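Long-range contact in glycosyl hydrolase, family 38 (Enterococcus faecalis, PDB 5KBP), which probably hydrolyses alpha-mannosidic bonds, as a metal-binding glycoside hydrolase of family 38: residues H842-I855 with P886-E898. Residues are numbered along the deposited sequence; the frame is centred on the assembly and turned at random.
Sequences HLVVRGFNLTAQNI and PLRPFEIRTWRFE. With SO4 (sulfate ion), chain I.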
loop_
_atom_site.group_PDB
_atom_site.type_symbol
_atom_site.label_atom_id
_atom_site.label_comp_id
_atom_site.label_asym_id
_atom_site.label_seq_id
_atom_site.Cartn_x
_atom_site.Cartn_y
_atom_site.Cartn_z
ATOM N N HIS A 842 22.409 5.931 25.002
ATOM C CA HIS A 842 23.397 4.919 25.350
ATOM C C HIS A 842 23.495 3.882 24.239
ATOM O O HIS A 842 22.489 3.493 23.643
ATOM C CB HIS A 842 23.022 4.229 26.662
ATOM C CG HIS A 842 22.983 5.144 27.845
ATOM N ND1 HIS A 842 23.750 6.285 27.933
ATOM C CD2 HIS A 842 22.267 5.083 28.994
ATOM C CE1 HIS A 842 23.509 6.888 29.084
ATOM N NE2 HIS A 842 22.612 6.179 29.746
ATOM N N LEU A 843 24.715 3.429 23.962
ATOM C CA LEU A 843 24.905 2.381 22.968
ATOM C C LEU A 843 24.385 1.058 23.516
ATOM O O LEU A 843 24.813 0.609 24.585
ATOM C CB LEU A 843 26.378 2.260 22.584
ATOM C CG LEU A 843 26.665 1.208 21.508
ATOM C CD1 LEU A 843 25.942 1.552 20.212
ATOM C CD2 LEU A 843 28.157 1.060 21.269
ATOM N N VAL A 844 23.461 0.436 22.789
ATOM C CA VAL A 844 22.843 -0.822 23.193
ATOM C C VAL A 844 23.335 -1.923 22.265
ATOM O O VAL A 844 23.235 -1.804 21.038
ATOM C CB VAL A 844 21.308 -0.730 23.173
ATOM C CG1 VAL A 844 20.692 -2.084 23.483
ATOM C CG2 VAL A 844 20.827 0.317 24.167
ATOM N N VAL A 845 23.872 -2.990 22.854
ATOM C CA VAL A 845 24.341 -4.156 22.116
ATOM C C VAL A 845 23.720 -5.395 22.742
ATOM O O VAL A 845 23.683 -5.527 23.969
ATOM C CB VAL A 845 25.881 -4.257 22.125
ATOM C CG1 VAL A 845 26.342 -5.459 21.315
ATOM C CG2 VAL A 845 26.504 -2.975 21.594
ATOM N N ARG A 846 23.228 -6.302 21.902
ATOM C CA ARG A 846 22.590 -7.519 22.379
ATOM C C ARG A 846 23.121 -8.730 21.628
ATOM O O ARG A 846 23.246 -8.710 20.399
ATOM C CB ARG A 846 21.065 -7.446 22.234
ATOM C CG ARG A 846 20.348 -8.740 22.601
ATOM C CD ARG A 846 18.888 -8.503 22.966
ATOM N NE ARG A 846 18.213 -7.622 22.018
ATOM C CZ ARG A 846 17.886 -6.359 22.278
ATOM N NH1 ARG A 846 17.277 -5.626 21.356
ATOM N NH2 ARG A 846 18.165 -5.828 23.461
ATOM N N GLY A 847 23.435 -9.782 22.385
ATOM C CA GLY A 847 23.790 -11.068 21.823
ATOM C C GLY A 847 23.194 -12.182 22.662
ATOM O O GLY A 847 22.546 -11.933 23.680
ATOM N N PHE A 848 23.422 -13.417 22.224
ATOM C CA PHE A 848 22.908 -14.557 22.969
ATOM C C PHE A 848 23.835 -15.750 22.800
ATOM O O PHE A 848 24.514 -15.893 21.781
ATOM C CB PHE A 848 21.481 -14.922 22.538
ATOM C CG PHE A 848 21.384 -15.495 21.152
ATOM C CD1 PHE A 848 21.488 -14.678 20.039
ATOM C CD2 PHE A 848 21.162 -16.850 20.965
ATOM C CE1 PHE A 848 21.390 -15.203 18.763
ATOM C CE2 PHE A 848 21.060 -17.381 19.693
ATOM C CZ PHE A 848 21.175 -16.557 18.591
ATOM N N ASN A 849 23.852 -16.605 23.819
ATOM C CA ASN A 849 24.654 -17.820 23.790
ATOM C C ASN A 849 24.003 -18.852 22.879
ATOM O O ASN A 849 22.791 -19.082 22.950
ATOM C CB ASN A 849 24.810 -18.384 25.203
ATOM C CG ASN A 849 25.897 -19.441 25.300
ATOM O OD1 ASN A 849 26.324 -20.013 24.296
ATOM N ND2 ASN A 849 26.343 -19.711 26.520
ATOM N N LEU A 850 24.810 -19.473 22.024
ATOM C CA LEU A 850 24.330 -20.512 21.125
ATOM C C LEU A 850 24.382 -21.904 21.741
ATOM O O LEU A 850 23.744 -22.821 21.213
ATOM C CB LEU A 850 25.148 -20.503 19.827
ATOM C CG LEU A 850 25.069 -19.256 18.945
ATOM C CD1 LEU A 850 26.169 -19.271 17.895
ATOM C CD2 LEU A 850 23.705 -19.165 18.282
ATOM N N THR A 851 25.111 -22.084 22.838
ATOM C CA THR A 851 25.351 -23.393 23.427
ATOM C C THR A 851 24.672 -23.499 24.790
ATOM O O THR A 851 24.082 -22.543 25.302
ATOM C CB THR A 851 26.851 -23.660 23.556
ATOM O OG1 THR A 851 27.377 -22.923 24.667
ATOM C CG2 THR A 851 27.570 -23.228 22.298
ATOM N N ALA A 852 24.772 -24.689 25.380
ATOM C CA ALA A 852 24.244 -24.965 26.708
ATOM C C ALA A 852 25.308 -24.868 27.793
ATOM O O ALA A 852 25.065 -25.299 28.924
ATOM C CB ALA A 852 23.594 -26.350 26.739
ATOM N N GLN A 853 26.475 -24.312 27.479
ATOM C CA GLN A 853 27.559 -24.161 28.437
ATOM C C GLN A 853 27.786 -22.692 28.761
ATOM O O GLN A 853 27.498 -21.804 27.952
ATOM C CB GLN A 853 28.861 -24.772 27.907
ATOM C CG GLN A 853 28.931 -26.287 27.994
ATOM C CD GLN A 853 28.106 -26.973 26.926
ATOM O OE1 GLN A 853 27.261 -27.817 27.227
ATOM N NE2 GLN A 853 28.352 -26.621 25.670
ATOM N N ASN A 854 28.305 -22.444 29.961
ATOM C CA ASN A 854 28.754 -21.108 30.329
ATOM C C ASN A 854 30.038 -20.785 29.576
ATOM O O ASN A 854 31.045 -21.484 29.725
ATOM C CB ASN A 854 28.978 -21.019 31.837
ATOM C CG ASN A 854 27.702 -21.220 32.631
ATOM O OD1 ASN A 854 26.979 -20.266 32.916
ATOM N ND2 ASN A 854 27.421 -22.466 32.994
ATOM N N ILE A 855 30.002 -19.737 28.759
ATOM C CA ILE A 855 31.157 -19.354 27.951
ATOM C C ILE A 855 31.600 -17.953 28.357
ATOM O O ILE A 855 30.781 -17.163 28.846
ATOM C CB ILE A 855 30.835 -19.430 26.450
ATOM C CG1 ILE A 855 29.830 -18.345 26.060
ATOM C CG2 ILE A 855 30.297 -20.806 26.086
ATOM C CD1 ILE A 855 29.456 -18.364 24.599
ATOM N N PRO A 886 30.483 -14.659 33.122
ATOM C CA PRO A 886 30.360 -15.551 31.964
ATOM C C PRO A 886 28.935 -15.589 31.436
ATOM O O PRO A 886 27.964 -15.436 32.181
ATOM C CB PRO A 886 30.791 -16.915 32.518
ATOM C CG PRO A 886 30.579 -16.808 33.998
ATOM C CD PRO A 886 30.888 -15.383 34.339
ATOM N N LEU A 887 28.819 -15.786 30.125
ATOM C CA LEU A 887 27.512 -15.866 29.488
ATOM C C LEU A 887 26.860 -17.200 29.831
ATOM O O LEU A 887 27.405 -18.264 29.521
ATOM C CB LEU A 887 27.652 -15.701 27.978
ATOM C CG LEU A 887 26.362 -15.479 27.186
ATOM C CD1 LEU A 887 25.615 -14.266 27.714
ATOM C CD2 LEU A 887 26.675 -15.316 25.709
ATOM N N ARG A 888 25.702 -17.142 30.480
ATOM C CA ARG A 888 25.018 -18.350 30.903
ATOM C C ARG A 888 24.412 -19.071 29.699
ATOM O O ARG A 888 24.205 -18.468 28.643
ATOM C CB ARG A 888 23.943 -18.007 31.932
ATOM C CG ARG A 888 24.509 -17.457 33.232
ATOM C CD ARG A 888 23.437 -17.304 34.297
ATOM N NE ARG A 888 22.452 -16.288 33.946
ATOM C CZ ARG A 888 22.590 -14.993 34.214
ATOM N NH1 ARG A 888 21.643 -14.136 33.859
ATOM N NH2 ARG A 888 23.676 -14.553 34.834
ATOM N N PRO A 889 24.145 -20.371 29.828
ATOM C CA PRO A 889 23.575 -21.125 28.701
ATOM C C PRO A 889 22.255 -20.534 28.226
ATOM O O PRO A 889 21.330 -20.317 29.012
ATOM C CB PRO A 889 23.385 -22.535 29.278
ATOM C CG PRO A 889 23.540 -22.392 30.765
ATOM C CD PRO A 889 24.480 -21.254 30.956
ATOM N N PHE A 890 22.184 -20.271 26.918
ATOM C CA PHE A 890 20.987 -19.740 26.267
ATOM C C PHE A 890 20.577 -18.387 26.840
ATOM O O PHE A 890 19.405 -18.005 26.780
ATOM C CB PHE A 890 19.821 -20.730 26.348
ATOM C CG PHE A 890 20.148 -22.100 25.823
ATOM C CD1 PHE A 890 20.271 -22.322 24.462
ATOM C CD2 PHE A 890 20.323 -23.166 26.690
ATOM C CE1 PHE A 890 20.570 -23.582 23.975
ATOM C CE2 PHE A 890 20.620 -24.428 26.209
ATOM C CZ PHE A 890 20.743 -24.636 24.850
ATOM N N GLU A 891 21.532 -17.648 27.397
ATOM C CA GLU A 891 21.237 -16.332 27.941
ATOM C C GLU A 891 21.176 -15.298 26.825
ATOM O O GLU A 891 21.992 -15.314 25.900
ATOM C CB GLU A 891 22.290 -15.919 28.968
ATOM C CG GLU A 891 21.941 -14.639 29.714
ATOM C CD GLU A 891 23.132 -14.022 30.418
ATOM O OE1 GLU A 891 23.332 -12.799 30.277
ATOM O OE2 GLU A 891 23.867 -14.759 31.107
ATOM N N ILE A 892 20.199 -14.404 26.916
ATOM C CA ILE A 892 20.092 -13.254 26.026
ATOM C C ILE A 892 20.647 -12.063 26.798
ATOM O O ILE A 892 19.972 -11.499 27.664
ATOM C CB ILE A 892 18.652 -13.013 25.571
ATOM C CG1 ILE A 892 18.047 -14.297 25.001
ATOM C CG2 ILE A 892 18.608 -11.902 24.535
ATOM C CD1 ILE A 892 16.553 -14.204 24.773
ATOM N N ARG A 893 21.882 -11.679 26.495
ATOM C CA ARG A 893 22.560 -10.614 27.218
ATOM C C ARG A 893 22.518 -9.318 26.419
ATOM O O ARG A 893 22.725 -9.316 25.202
ATOM C CB ARG A 893 24.011 -10.999 27.519
ATOM C CG ARG A 893 24.758 -9.978 28.360
ATOM C CD ARG A 893 26.037 -10.561 28.935
ATOM N NE ARG A 893 25.772 -11.605 29.920
ATOM C CZ ARG A 893 26.717 -12.250 30.595
ATOM N NH1 ARG A 893 27.996 -11.961 30.389
ATOM N NH2 ARG A 893 26.387 -13.186 31.474
ATOM N N THR A 894 22.247 -8.216 27.117
ATOM C CA THR A 894 22.189 -6.891 26.516
ATOM C C THR A 894 23.119 -5.957 27.275
ATOM O O THR A 894 23.044 -5.868 28.505
ATOM C CB THR A 894 20.760 -6.336 26.527
ATOM O OG1 THR A 894 19.877 -7.270 25.894
ATOM C CG2 THR A 894 20.698 -5.009 25.787
ATOM N N TRP A 895 23.989 -5.266 26.546
ATOM C CA TRP A 895 24.944 -4.335 27.126
ATOM C C TRP A 895 24.456 -2.896 26.985
ATOM O O TRP A 895 23.583 -2.583 26.171
ATOM C CB TRP A 895 26.316 -4.477 26.462
ATOM C CG TRP A 895 27.030 -5.762 26.756
ATOM C CD1 TRP A 895 28.007 -5.961 27.687
ATOM C CD2 TRP A 895 26.836 -7.022 26.102
ATOM N NE1 TRP A 895 28.429 -7.268 27.659
ATOM C CE2 TRP A 895 27.724 -7.941 26.695
ATOM C CE3 TRP A 895 25.994 -7.463 25.077
ATOM C CZ2 TRP A 895 27.798 -9.273 26.294
ATOM C CZ3 TRP A 895 26.067 -8.787 24.683
ATOM C CH2 TRP A 895 26.960 -9.677 25.291
ATOM N N ARG A 896 25.043 -2.019 27.794
ATOM C CA ARG A 896 24.801 -0.585 27.715
ATOM C C ARG A 896 26.123 0.142 27.894
ATOM O O ARG A 896 26.817 -0.067 28.892
ATOM C CB ARG A 896 23.801 -0.115 28.778
ATOM C CG ARG A 896 23.745 1.400 28.916
ATOM C CD ARG A 896 23.135 1.836 30.239
ATOM N NE ARG A 896 21.681 1.724 30.249
ATOM C CZ ARG A 896 20.906 2.194 31.223
ATOM N NH1 ARG A 896 21.448 2.810 32.265
ATOM N NH2 ARG A 896 19.590 2.051 31.153
ATOM N N PHE A 897 26.468 0.990 26.927
ATOM C CA PHE A 897 27.671 1.815 26.978
ATOM C C PHE A 897 27.246 3.270 27.131
ATOM O O PHE A 897 26.617 3.834 26.230
ATOM C CB PHE A 897 28.523 1.627 25.724
ATOM C CG PHE A 897 29.130 0.254 25.597
ATOM C CD1 PHE A 897 28.433 -0.776 24.986
ATOM C CD2 PHE A 897 30.402 -0.000 26.081
ATOM C CE1 PHE A 897 28.992 -2.036 24.867
ATOM C CE2 PHE A 897 30.967 -1.258 25.963
ATOM C CZ PHE A 897 30.260 -2.278 25.357
ATOM N N GLU A 898 27.582 3.872 28.267
ATOM C CA GLU A 898 27.216 5.261 28.518
ATOM C C GLU A 898 28.150 6.218 27.787
ATOM O O GLU A 898 27.704 7.205 27.200
ATOM C CB GLU A 898 27.225 5.558 30.018
ATOM C CG GLU A 898 26.231 4.727 30.811
ATOM C CD GLU A 898 25.498 5.539 31.859
ATOM O OE1 GLU A 898 25.959 6.655 32.180
ATOM O OE2 GLU A 898 24.455 5.066 32.357
HETATM S S SO4 I . 26.049 -28.068 23.454
HETATM O O1 SO4 I . 25.700 -29.024 22.409
HETATM O O2 SO4 I . 27.155 -27.228 23.003
HETATM O O3 SO4 I . 26.452 -28.795 24.656
HETATM O O4 SO4 I . 24.892 -27.231 23.758
#
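N849 joins the two segments where their regular strand pairing ends. Its backbone N donates to E891 O (3.1 Å). Its side-chain ND2 donates to R888 O (3.3 Å), coming from above that carbonyl plane, while E891 N reaches the same oxygen from the opposite face and closes a type II turn. ND2 also donates to Q853 O. N849 OD1 takes T851 N (2.8 Å), making an Asx turn, and T851 OG1 from the same face. With CG anti to the backbone N (chi1 -166°), the amide reaches both the 888-891 turn and its own loop.

Strands 843-849 and 892-897 pair antiparallel through L843–F897, V845–W895 and G847–R893. W895 N to V845 O is short (2.6 Å), but the return bond from V845 N is weak. The W895 ring brings its edge to V845 O and G847 N. Beyond the loops, I855 and L887 exchange two more backbone bonds.

R893 forms a side-on salt bridge with E891, NE to OE1 (2.7 Å) and NH2 to OE2, while NH1 donates to A885 O. R846 NH2 bonds weakly to T894 OG1 (3.3 Å); R846 NH1 meets E101 in a salt bridge.

Sulfate, probably from the crystallisation liquor, accepts from A852 N and Q853 NE2.

The ladder joins two inner strands of the C-terminal five-stranded sheet, 892-897 being the middle one. The N849 amide ties the 849-853 loop to the 888-891 turn, which the E891 carboxylate, binding R888 N and R893, probably helps to hold.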